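Local coordinates for cell wall surface anchor family protein (Streptococcus agalactiae serogroup V, PDB 3PF2) that builds the shaft of the type 1 pilus on the streptococcal cell surface as its major pilin, GBS80, represented here by a calcium-binding 35-kDa C-terminal fragment, at residues Ser35-Asn40 against Glu105-Met110; Gly63-Gly68 against Ile93-Glu98; Asp203-Asp208 against Asp283-Phe288. All coordinates share one frame; numbering follows the deposited sequence.

Interaction 1: Ser35-Asn40 against Glu105-Met110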
loop_
_atom_site.group_PDB
_atom_site.type_symbol
_atom_site.label_atom_id
_atom_site.label_comp_id
_atom_site.label_asym_id
_atom_site.label_seq_id
_atom_site.Cartn_x
_atom_site.Cartn_y
_atom_site.Cartn_z
ATOM N N SER A 35 -5.806 -3.438 -18.533
ATOM C CA SER A 35 -6.869 -3.980 -19.384
ATOM C C SER A 35 -6.304 -4.375 -20.721
ATOM O O SER A 35 -5.462 -3.679 -21.269
ATOM C CB SER A 35 -7.947 -2.924 -19.640
ATOM O OG SER A 35 -9.004 -3.477 -20.417
ATOM N N THR A 36 -6.786 -5.477 -21.269
ATOM C CA THR A 36 -6.547 -5.736 -22.683
ATOM C C THR A 36 -7.339 -4.726 -23.526
ATOM O O THR A 36 -8.344 -4.172 -23.080
ATOM C CB THR A 36 -6.900 -7.186 -23.099
ATOM O OG1 THR A 36 -8.301 -7.415 -22.904
ATOM C CG2 THR A 36 -6.122 -8.189 -22.276
ATOM N N ILE A 37 -6.842 -4.472 -24.729
ATOM C CA ILE A 37 -7.479 -3.536 -25.652
ATOM C C ILE A 37 -7.739 -4.276 -26.963
ATOM O O ILE A 37 -6.835 -4.905 -27.496
ATOM C CB ILE A 37 -6.579 -2.288 -25.899
ATOM C CG1 ILE A 37 -6.387 -1.460 -24.622
ATOM C CG2 ILE A 37 -7.136 -1.430 -27.025
ATOM C CD1 ILE A 37 -7.675 -0.893 -23.984
ATOM N N PRO A 38 -8.985 -4.214 -27.484
ATOM C CA PRO A 38 -9.241 -4.796 -28.807
ATOM C C PRO A 38 -8.833 -3.864 -29.948
ATOM O O PRO A 38 -8.817 -2.641 -29.769
ATOM C CB PRO A 38 -10.757 -4.993 -28.804
ATOM C CG PRO A 38 -11.263 -3.907 -27.924
ATOM C CD PRO A 38 -10.213 -3.698 -26.857
ATOM N N ALA A 39 -8.510 -4.434 -31.112
ATOM C CA ALA A 39 -8.222 -3.625 -32.302
ATOM C C ALA A 39 -9.430 -2.800 -32.760
ATOM O O ALA A 39 -9.269 -1.716 -33.338
ATOM C CB ALA A 39 -7.691 -4.502 -33.444
ATOM N N ASN A 40 -10.636 -3.298 -32.490
ATOM C CA ASN A 40 -11.861 -2.527 -32.761
ATOM C C ASN A 40 -12.261 -1.535 -31.653
ATOM O O ASN A 40 -13.430 -1.133 -31.538
ATOM C CB ASN A 40 -13.029 -3.451 -33.152
ATOM C CG ASN A 40 -13.430 -4.424 -32.038
ATOM O OD1 ASN A 40 -13.090 -4.247 -30.867
ATOM N ND2 ASN A 40 -14.168 -5.459 -32.414
ATOM N N GLU A 105 -6.056 4.176 -33.514
ATOM C CA GLU A 105 -4.984 4.394 -34.499
ATOM C C GLU A 105 -3.589 4.198 -33.918
ATOM O O GLU A 105 -2.695 3.706 -34.606
ATOM C CB GLU A 105 -5.083 5.777 -35.155
ATOM C CG GLU A 105 -5.841 5.793 -36.481
ATOM C CD GLU A 105 -5.330 4.763 -37.485
ATOM O OE1 GLU A 105 -4.115 4.752 -37.799
ATOM O OE2 GLU A 105 -6.158 3.959 -37.965
ATOM N N LEU A 106 -3.418 4.581 -32.656
ATOM C CA LEU A 106 -2.158 4.375 -31.935
ATOM C C LEU A 106 -1.756 2.897 -31.853
ATOM O O LEU A 106 -0.566 2.576 -31.750
ATOM C CB LEU A 106 -2.236 4.975 -30.531
ATOM C CG LEU A 106 -2.534 6.467 -30.403
ATOM C CD1 LEU A 106 -2.655 6.853 -28.941
ATOM C CD2 LEU A 106 -1.476 7.325 -31.105
ATOM N N LEU A 107 -2.748 2.010 -31.918
ATOM C CA LEU A 107 -2.515 0.567 -31.827
ATOM C C LEU A 107 -1.880 -0.041 -33.078
ATOM O O LEU A 107 -1.412 -1.182 -33.048
ATOM C CB LEU A 107 -3.826 -0.170 -31.520
ATOM C CG LEU A 107 -4.739 0.332 -30.398
ATOM C CD1 LEU A 107 -6.075 -0.393 -30.457
ATOM C CD2 LEU A 107 -4.090 0.167 -29.027
ATOM N N LYS A 108 -1.870 0.709 -34.175
ATOM C CA LYS A 108 -1.396 0.178 -35.446
ATOM C C LYS A 108 0.072 -0.238 -35.358
ATOM O O LYS A 108 0.930 0.534 -34.919
ATOM C CB LYS A 108 -1.630 1.186 -36.577
ATOM C CG LYS A 108 -3.104 1.331 -36.992
ATOM C CD LYS A 108 -3.494 0.387 -38.127
ATOM C CE LYS A 108 -2.774 0.741 -39.437
ATOM N NZ LYS A 108 -3.400 0.095 -40.629
ATOM N N GLY A 109 0.335 -1.479 -35.750
ATOM C CA GLY A 109 1.666 -2.049 -35.653
ATOM C C GLY A 109 1.916 -2.793 -34.346
ATOM O O GLY A 109 2.886 -3.541 -34.240
ATOM N N MET A 110 1.048 -2.585 -33.358
ATOM C CA MET A 110 1.178 -3.260 -32.067
ATOM C C MET A 110 0.588 -4.661 -32.096
ATOM O O MET A 110 -0.342 -4.937 -32.859
ATOM C CB MET A 110 0.484 -2.462 -30.966
ATOM C CG MET A 110 1.265 -1.266 -30.467
ATOM S SD MET A 110 0.420 -0.431 -29.114
ATOM C CE MET A 110 1.249 1.146 -29.208
#
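One methyl of L107, CD1, does nearly all the touching: it sits 3.7 Å from I37 CG2 and 3.6 Å from P38 O, with the backbone of A39 just beyond. The other methyl, CD2, reaches the same I37 CG2 at 4.0 Å, so the isoleucine branch meets the forked end of the leucine, the two side chains crossing at about a right angle. I37 splits its work. CG2 stands anti to the backbone N and faces L107, while the CG1-CD1 arm turns off beside that N (chi1 -65°), leading away from L107; the side chain also packs on F47 of strand 46-52. No hydrogen bond joins the segments.

Further out, L107 opens a type II beta turn closed by M110 N on L107 O at 2.8 Å, with G109 accepting the positive phi. T36 is tied to K8, through OG1 as well as the backbone, and Y44 packs on P38. The loop holding I37 crosses from strand 29-35 of one sheet to strand 46-52 of the other, and the turn follows helix 100-106, so the contact sets the connection between the two sheets of the Ig-like, Cna-type sandwich against the turn after the helix.

Interaction 2: Gly63-Gly68 against Ile93-Glu98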
loop_
_atom_site.group_PDB
_atom_site.type_symbol
_atom_site.label_atom_id
_atom_site.label_comp_id
_atom_site.label_asym_id
_atom_site.label_seq_id
_atom_site.Cartn_x
_atom_site.Cartn_y
_atom_site.Cartn_z
ATOM N N GLY A 63 -0.601 8.228 -12.711
ATOM C CA GLY A 63 0.663 8.402 -13.412
ATOM C C GLY A 63 0.511 8.434 -14.920
ATOM O O GLY A 63 -0.514 8.875 -15.443
ATOM N N LYS A 64 1.531 7.948 -15.618
ATOM C CA LYS A 64 1.541 8.018 -17.069
ATOM C C LYS A 64 0.818 6.799 -17.655
ATOM O O LYS A 64 1.281 5.672 -17.505
ATOM C CB LYS A 64 2.980 8.105 -17.570
ATOM C CG LYS A 64 3.114 8.764 -18.927
ATOM C CD LYS A 64 4.563 9.141 -19.267
ATOM C CE LYS A 64 5.401 7.914 -19.587
ATOM N NZ LYS A 64 6.760 8.286 -20.088
ATOM N N ILE A 65 -0.305 7.043 -18.330
ATOM C CA ILE A 65 -1.106 5.962 -18.929
ATOM C C ILE A 65 -0.517 5.536 -20.272
ATOM O O ILE A 65 -0.279 6.384 -21.140
ATOM C CB ILE A 65 -2.603 6.353 -19.039
ATOM C CG1 ILE A 65 -3.162 6.649 -17.645
ATOM C CG2 ILE A 65 -3.423 5.263 -19.756
ATOM C CD1 ILE A 65 -4.650 6.923 -17.593
ATOM N N LYS A 66 -0.282 4.226 -20.428
ATOM C CA LYS A 66 0.434 3.662 -21.573
ATOM C C LYS A 66 -0.349 2.565 -22.261
ATOM O O LYS A 66 -1.030 1.784 -21.605
ATOM C CB LYS A 66 1.778 3.037 -21.145
ATOM C CG LYS A 66 2.695 3.921 -20.326
ATOM C CD LYS A 66 3.275 5.063 -21.153
ATOM C CE LYS A 66 4.084 4.570 -22.349
ATOM N NZ LYS A 66 5.393 3.965 -21.989
ATOM N N ILE A 67 -0.244 2.527 -23.586
ATOM C CA ILE A 67 -0.547 1.328 -24.362
ATOM C C ILE A 67 0.701 0.979 -25.154
ATOM O O ILE A 67 1.143 1.758 -26.014
ATOM C CB ILE A 67 -1.760 1.501 -25.306
ATOM C CG1 ILE A 67 -3.017 1.855 -24.509
ATOM C CG2 ILE A 67 -1.977 0.223 -26.094
ATOM C CD1 ILE A 67 -4.194 2.327 -25.362
ATOM N N GLY A 68 1.285 -0.182 -24.854
ATOM C CA GLY A 68 2.586 -0.554 -25.416
ATOM C C GLY A 68 3.533 0.583 -25.090
ATOM O O GLY A 68 3.536 1.076 -23.967
ATOM N N ILE A 93 -11.857 6.927 -14.033
ATOM C CA ILE A 93 -11.095 7.353 -15.205
ATOM C C ILE A 93 -11.927 7.082 -16.455
ATOM O O ILE A 93 -12.254 5.938 -16.766
ATOM C CB ILE A 93 -9.716 6.663 -15.306
ATOM C CG1 ILE A 93 -8.867 7.000 -14.072
ATOM C CG2 ILE A 93 -8.998 7.046 -16.619
ATOM C CD1 ILE A 93 -7.640 6.154 -13.946
ATOM N N THR A 94 -12.265 8.153 -17.163
ATOM C CA THR A 94 -13.165 8.067 -18.306
ATOM C C THR A 94 -12.395 8.334 -19.585
ATOM O O THR A 94 -11.843 9.423 -19.780
ATOM C CB THR A 94 -14.330 9.078 -18.161
ATOM O OG1 THR A 94 -14.979 8.888 -16.903
ATOM C CG2 THR A 94 -15.341 8.926 -19.298
ATOM N N PHE A 95 -12.331 7.321 -20.440
ATOM C CA PHE A 95 -11.703 7.463 -21.736
ATOM C C PHE A 95 -12.734 8.055 -22.680
ATOM O O PHE A 95 -13.898 7.649 -22.668
ATOM C CB PHE A 95 -11.096 6.132 -22.204
ATOM C CG PHE A 95 -9.906 5.711 -21.375
ATOM C CD1 PHE A 95 -10.086 5.114 -20.120
ATOM C CD2 PHE A 95 -8.605 5.940 -21.830
ATOM C CE1 PHE A 95 -8.988 4.744 -19.329
ATOM C CE2 PHE A 95 -7.492 5.573 -21.044
ATOM C CZ PHE A 95 -7.691 4.976 -19.789
ATOM N N LYS A 96 -12.318 9.069 -23.437
ATOM C CA LYS A 96 -13.262 9.904 -24.188
ATOM C C LYS A 96 -13.779 9.162 -25.409
ATOM O O LYS A 96 -12.996 8.807 -26.282
ATOM C CB LYS A 96 -12.581 11.203 -24.636
ATOM C CG LYS A 96 -12.110 12.106 -23.517
ATOM C CD LYS A 96 -11.875 13.523 -24.035
ATOM C CE LYS A 96 -11.571 14.469 -22.886
ATOM N NZ LYS A 96 -11.813 15.892 -23.251
ATOM N N PRO A 97 -15.106 8.915 -25.472
ATOM C CA PRO A 97 -15.660 8.233 -26.648
ATOM C C PRO A 97 -15.335 8.940 -27.971
ATOM O O PRO A 97 -15.004 8.262 -28.957
ATOM C CB PRO A 97 -17.162 8.223 -26.371
ATOM C CG PRO A 97 -17.255 8.209 -24.877
ATOM C CD PRO A 97 -16.137 9.134 -24.439
ATOM N N GLU A 98 -15.376 10.278 -27.971
ATOM C CA GLU A 98 -14.994 11.076 -29.149
ATOM C C GLU A 98 -13.568 10.764 -29.620
ATOM O O GLU A 98 -13.212 11.051 -30.765
ATOM C CB GLU A 98 -15.110 12.590 -28.881
ATOM C CG GLU A 98 -16.250 13.050 -27.965
ATOM C CD GLU A 98 -15.838 13.111 -26.490
ATOM O OE1 GLU A 98 -15.815 12.047 -25.838
ATOM O OE2 GLU A 98 -15.551 14.221 -25.977
#
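I93 is the first residue of 93-98 to meet I65, and the two belong to facing sheets of an Ig-like beta sandwich: strand 90-95 lies in one layer, strand 57-67 in the other. Their CA atoms are 10.8 Å apart, so side chains alone span the gap and no hydrogen bond crosses it. I93 offers its CG2 branch, 4.5 Å from I65 CD1, a loose contact, and also packs on I134 of strand 132-140, the neighbour of strand 57-67. Its backbone pairs with I49.

T94 turns to the other face of its strand. There its side chain lies on T79 of strand 78-81, to which its backbone is also bonded.

With F95 the chain points inward again. The ring reaches across to the opposite layer, where L72 and L132 pack against it, and makes an edge-to-face pair with F47 from the adjacent strand 46-52. Being hemmed in by both layers, it is well buried.

K96 leaves the core, its NZ making a weak hydrogen bond to D75 O, before the chain enters a 3-10 segment at P97. Back in the core, I65 is stretched to full length, CD1 anti to CA (chi2 -175°), and this one methyl serves both partners: besides I93 it meets the far end of the phenyl ring, at 4.2 Å from F95 CZ.

Interaction 3: Asp203-Asp208 against Asp283-Phe288; sequences DLLASD and DKEIEF
L204 against F288 and L205 against E285 are two side-chain contacts made over an intervening strand of the same sheet. Strands 201-206 and 286-290 both run antiparallel to strand 266-274, which lies between them, and are therefore parallel to each other. The backbones cannot bond: L204 and I286, the closest pair, have CA atoms 9.8 Å apart. The middle strand takes up the hydrogen bonds instead, pairing through K271 with D203, through K269 with L205 and through L270 with I286.

On the face turned to the domain interior, L204 CD1 comes to the edge of the F288 ring, in its plane, 3.6 Å from F288 CZ and 3.9 Å from F288 CE2. The leucine CG is anti to the backbone N (chi1 172°), and chi2 of 71° then turns CD1, but not CD2, toward the phenylalanine. The F288 CG lies between the backbone N and the carbonyl carbon (chi1 66°), and the ring comes back over the middle strand to meet that methyl. This face lines the core between the sheets of the prealbumin-like, Cna B-type domain: F288 also pairs edge-to-face with F186 of strand 178-190, in the facing sheet, while V212 and I238 pack on L204.

The next residue, L205, points to the other face. Its CD1 rests against the carboxylate of E285, 3.5 Å from E285 OE2 and 3.7 Å from E285 OE1, standing well off the carboxylate plane. An extended chain beyond CG lets the glutamate reach out over the middle strand to meet L205; it also touches the side chains of K269 and K271. Past the strand, K269 NZ turns to the loop and donates a hydrogen bond to S207 O.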
loop_
_atom_site.group_PDB
_atom_site.type_symbol
_atom_site.label_atom_id
_atom_site.label_comp_id
_atom_site.label_asym_id
_atom_site.label_seq_id
_atom_site.Cartn_x
_atom_site.Cartn_y
_atom_site.Cartn_z
ATOM N N ASP A 203 15.862 5.340 19.834
ATOM C CA ASP A 203 15.855 5.604 18.391
ATOM C C ASP A 203 15.372 4.370 17.634
ATOM O O ASP A 203 15.862 3.263 17.867
ATOM C CB ASP A 203 17.255 5.927 17.875
ATOM C CG ASP A 203 17.802 7.244 18.399
ATOM O OD1 ASP A 203 17.029 8.086 18.915
ATOM O OD2 ASP A 203 19.034 7.426 18.269
ATOM N N LEU A 204 14.443 4.568 16.706
ATOM C CA LEU A 204 13.981 3.475 15.846
ATOM C C LEU A 204 14.802 3.425 14.563
ATOM O O LEU A 204 14.914 4.439 13.840
ATOM C CB LEU A 204 12.487 3.622 15.524
ATOM C CG LEU A 204 11.920 2.654 14.467
ATOM C CD1 LEU A 204 11.819 1.204 14.973
ATOM C CD2 LEU A 204 10.563 3.156 13.976
ATOM N N LEU A 205 15.372 2.249 14.294
ATOM C CA LEU A 205 16.284 2.047 13.158
ATOM C C LEU A 205 15.849 0.874 12.272
ATOM O O LEU A 205 15.235 -0.090 12.740
ATOM C CB LEU A 205 17.700 1.753 13.674
ATOM C CG LEU A 205 18.302 2.652 14.765
ATOM C CD1 LEU A 205 19.645 2.097 15.222
ATOM C CD2 LEU A 205 18.445 4.091 14.281
ATOM N N ALA A 206 16.202 0.951 10.990
ATOM C CA ALA A 206 16.127 -0.206 10.105
ATOM C C ALA A 206 17.213 -1.212 10.487
ATOM O O ALA A 206 18.078 -0.913 11.323
ATOM C CB ALA A 206 16.315 0.231 8.664
ATOM N N SER A 207 17.176 -2.396 9.878
ATOM C CA SER A 207 18.130 -3.463 10.204
ATOM C C SER A 207 19.574 -3.037 9.917
ATOM O O SER A 207 20.503 -3.479 10.607
ATOM C CB SER A 207 17.789 -4.759 9.461
ATOM O OG SER A 207 17.952 -4.600 8.068
ATOM N N ASP A 208 19.729 -2.151 8.933
ATOM C CA ASP A 208 21.039 -1.642 8.512
ATOM C C ASP A 208 21.513 -0.440 9.330
ATOM O O ASP A 208 22.524 0.192 8.996
ATOM C CB ASP A 208 21.046 -1.335 6.999
ATOM C CG ASP A 208 20.253 -0.088 6.622
ATOM O OD1 ASP A 208 19.535 0.503 7.456
ATOM O OD2 ASP A 208 20.346 0.319 5.444
ATOM N N ASP A 283 24.817 -1.008 26.127
ATOM C CA ASP A 283 25.687 -0.708 24.995
ATOM C C ASP A 283 25.479 -1.625 23.796
ATOM O O ASP A 283 26.349 -1.711 22.926
ATOM C CB ASP A 283 27.167 -0.611 25.403
ATOM C CG ASP A 283 27.779 -1.953 25.769
ATOM O OD1 ASP A 283 27.120 -3.009 25.605
ATOM O OD2 ASP A 283 28.946 -1.938 26.224
ATOM N N LYS A 284 24.319 -2.285 23.758
ATOM C CA LYS A 284 23.910 -3.071 22.588
ATOM C C LYS A 284 22.508 -2.670 22.173
ATOM O O LYS A 284 21.647 -2.441 23.019
ATOM C CB LYS A 284 23.964 -4.567 22.893
ATOM C CG LYS A 284 25.363 -5.105 23.238
ATOM C CD LYS A 284 26.187 -5.332 21.969
ATOM C CE LYS A 284 27.181 -6.481 22.153
ATOM N NZ LYS A 284 28.407 -6.030 22.865
ATOM N N GLU A 285 22.289 -2.594 20.861
ATOM C CA GLU A 285 20.970 -2.288 20.317
ATOM C C GLU A 285 20.054 -3.496 20.469
ATOM O O GLU A 285 20.522 -4.634 20.619
ATOM C CB GLU A 285 21.083 -1.833 18.858
ATOM C CG GLU A 285 21.886 -0.526 18.739
ATOM C CD GLU A 285 22.022 0.044 17.340
ATOM O OE1 GLU A 285 21.844 -0.698 16.351
ATOM O OE2 GLU A 285 22.346 1.259 17.234
ATOM N N ILE A 286 18.756 -3.233 20.443
ATOM C CA ILE A 286 17.721 -4.236 20.682
ATOM C C ILE A 286 17.013 -4.528 19.367
ATOM O O ILE A 286 16.462 -3.620 18.751
ATOM C CB ILE A 286 16.667 -3.691 21.673
ATOM C CG1 ILE A 286 17.334 -3.324 23.011
ATOM C CG2 ILE A 286 15.497 -4.694 21.833
ATOM C CD1 ILE A 286 16.791 -2.072 23.630
ATOM N N GLU A 287 17.022 -5.785 18.945
ATOM C CA GLU A 287 16.332 -6.159 17.713
ATOM C C GLU A 287 14.889 -6.544 18.005
ATOM O O GLU A 287 14.572 -7.028 19.090
ATOM C CB GLU A 287 17.072 -7.299 17.003
ATOM C CG GLU A 287 18.430 -6.877 16.455
ATOM C CD GLU A 287 19.079 -7.912 15.540
ATOM O OE1 GLU A 287 18.523 -9.021 15.357
ATOM O OE2 GLU A 287 20.159 -7.593 14.991
ATOM N N PHE A 288 14.002 -6.299 17.042
ATOM C CA PHE A 288 12.654 -6.866 17.096
ATOM C C PHE A 288 12.181 -7.166 15.694
ATOM O O PHE A 288 12.776 -6.695 14.736
ATOM C CB PHE A 288 11.659 -5.934 17.810
ATOM C CG PHE A 288 11.381 -4.635 17.102
ATOM C CD1 PHE A 288 10.256 -4.496 16.258
ATOM C CD2 PHE A 288 12.193 -3.526 17.311
ATOM C CE1 PHE A 288 9.961 -3.273 15.624
ATOM C CE2 PHE A 288 11.918 -2.294 16.678
ATOM C CZ PHE A 288 10.797 -2.161 15.845
#

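In the fold
Interactions 1 and 2 belong to one domain, with centres 12 Å apart, and they touch: L107 CD2 packs 3.6 Å from I67 CG2, so the turn after helix 100-106 rests on the end of the strand that carries I65. Strand 90-95 leads into that helix, tying the two contacts along the chain as well. Neither contact holds calcium: the side chain of P38 is about 13 Å from a bound ion, and that of F95 about 11 Å from that of the calcium ligand E45. Interaction 3 sits in the other domain, beyond the chain's centre and away from both metal sites, its centre 52 Å from that of interaction 1 and 46 Å from that of interaction 2.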